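Local coordinates for protein C-C motif chemokine 1 (Homo sapiens, PDB 4OIJ) that acts as a secreted chemokine that binds the receptor CCR8 and attracts monocytes but not neutrophils, at residues A[31-34]-A[35-38]. Residues are numbered along the deposited sequence; the frame is centred on the assembly and turned at random.
Sequences TSSI and CSNE. With SO4 (sulfate ion), chain L; SO4 (sulfate ion), chain E.
Thr31, Cys35 and Ser36 meet in the loop that joins strand 25-30 to strand 39-44, the first two strands of the three-stranded antiparallel sheet of the chemokine fold. Within it lies a beta turn of the type I/III class over Ser32-Cys35: Ser33 and Ile34 both have right-handed helical backbone angles, and Cys35 N donates to Ser32 O at 3.1 Å with an N-H...O angle of 146°. The donor sits above the carbonyl plane, off the lone pairs. From the same turn, SG of Cys35 comes within 3.5 Å of Ser32 O, because chi1 of 63° sets the sulfur between its backbone N and carbonyl carbon. That sulfur forms the disulfide with Cys11, and Ser32 OG bonds to Arg10 N, so both ends of the turn are tied to strand 9-11; on the second subunit, Phe13 packs on Ile34 and Cys35.

Just before the turn, Thr31 reaches across its mouth to the backbone of Ser36. Its OG1 donates to Ser36 O at 2.9 Å, lying in the carbonyl plane on a lone pair, with a C=O...OG1 angle of 113°; the same hydroxyl lies 3.4 Å from Ser36 CA. A second donor, Asn37 ND2, approaches Ser36 O at 3.0 Å, tilted from the carbonyl plane, and also bonds to Cys12 O. A valine at Thr31 would probably cost Ser36 O its in-plane hydroxyl donor, leaving the backbone at Ser36 less firmly fixed to the start of the loop. Two sulfates, probably from the crystallisation liquor, take up backbone N-H groups: Ser33 N donates to O1 of the chain E sulfate at 2.7 Å, and Glu38 N to O2 of the chain L sulfate at 2.9 Å.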
loop_
_atom_site.group_PDB
_atom_site.type_symbol
_atom_site.label_atom_id
_atom_site.label_comp_id
_atom_site.label_asym_id
_atom_site.label_seq_id
_atom_site.Cartn_x
_atom_site.Cartn_y
_atom_site.Cartn_z
ATOM N N THR A 31 5.411 7.213 -3.829
ATOM C CA THR A 31 4.023 7.183 -3.351
ATOM C C THR A 31 3.144 7.307 -4.624
ATOM O O THR A 31 3.600 7.864 -5.625
ATOM C CB THR A 31 3.734 8.400 -2.462
ATOM O OG1 THR A 31 4.092 9.550 -3.200
ATOM C CG2 THR A 31 4.503 8.389 -1.161
ATOM N N SER A 32 1.899 6.860 -4.576
ATOM C CA SER A 32 0.991 6.984 -5.736
ATOM C C SER A 32 0.743 8.475 -6.023
ATOM O O SER A 32 0.625 9.273 -5.081
ATOM C CB SER A 32 -0.322 6.270 -5.458
ATOM O OG SER A 32 -0.063 4.938 -5.059
ATOM N N SER A 33 0.724 8.850 -7.326
ATOM C CA SER A 33 0.585 10.227 -7.805
ATOM C C SER A 33 -0.615 10.999 -7.297
ATOM O O SER A 33 -0.509 12.217 -7.164
ATOM C CB SER A 33 0.656 10.283 -9.325
ATOM O OG SER A 33 1.979 10.037 -9.771
ATOM N N ILE A 34 -1.753 10.320 -7.012
ATOM C CA ILE A 34 -2.974 10.977 -6.493
ATOM C C ILE A 34 -2.753 11.599 -5.094
ATOM O O ILE A 34 -3.386 12.611 -4.760
ATOM C CB ILE A 34 -4.193 10.016 -6.521
ATOM C CG1 ILE A 34 -5.524 10.756 -6.226
ATOM C CG2 ILE A 34 -3.970 8.774 -5.592
ATOM C CD1 ILE A 34 -6.743 10.256 -6.947
ATOM N N CYS A 35 -1.861 10.988 -4.300
ATOM C CA CYS A 35 -1.557 11.409 -2.927
ATOM C C CYS A 35 -0.046 11.670 -2.768
ATOM O O CYS A 35 0.485 11.455 -1.673
ATOM C CB CYS A 35 -2.032 10.327 -1.953
ATOM S SG CYS A 35 -1.191 8.725 -2.149
ATOM N N SER A 36 0.653 12.066 -3.861
ATOM C CA SER A 36 2.113 12.242 -3.875
ATOM C C SER A 36 2.757 12.817 -2.608
ATOM O O SER A 36 3.571 12.130 -1.977
ATOM C CB SER A 36 2.582 12.954 -5.137
ATOM O OG SER A 36 3.160 12.005 -6.018
ATOM N N ASN A 37 2.380 14.057 -2.237
ATOM C CA ASN A 37 2.820 14.769 -1.052
ATOM C C ASN A 37 4.323 14.778 -0.743
ATOM O O ASN A 37 4.715 14.985 0.410
ATOM C CB ASN A 37 1.886 14.503 0.150
ATOM C CG ASN A 37 2.284 13.522 1.249
ATOM O OD1 ASN A 37 1.744 13.633 2.366
ATOM N ND2 ASN A 37 3.217 12.566 0.999
ATOM N N GLU A 38 5.165 14.656 -1.793
ATOM C CA GLU A 38 6.638 14.708 -1.719
ATOM C C GLU A 38 7.282 13.624 -0.857
ATOM O O GLU A 38 8.420 13.773 -0.418
ATOM C CB GLU A 38 7.138 16.112 -1.305
ATOM C CG GLU A 38 7.707 16.930 -2.455
ATOM C CD GLU A 38 9.120 16.600 -2.908
ATOM O OE1 GLU A 38 9.761 15.713 -2.298
ATOM O OE2 GLU A 38 9.602 17.268 -3.851
HETATM S S SO4 L . 5.965 14.675 -5.404
HETATM O O1 SO4 L . 7.220 15.434 -5.475
HETATM O O2 SO4 L . 4.981 15.393 -4.576
HETATM O O3 SO4 L . 5.431 14.510 -6.757
HETATM O O4 SO4 L . 6.230 13.342 -4.840
HETATM S S SO4 E . 0.372 5.521 -9.462
HETATM O O1 SO4 E . 0.071 6.896 -9.084
HETATM O O2 SO4 E . -0.295 5.225 -10.752
HETATM O O3 SO4 E . 1.824 5.360 -9.616
HETATM O O4 SO4 E . -0.123 4.590 -8.416
#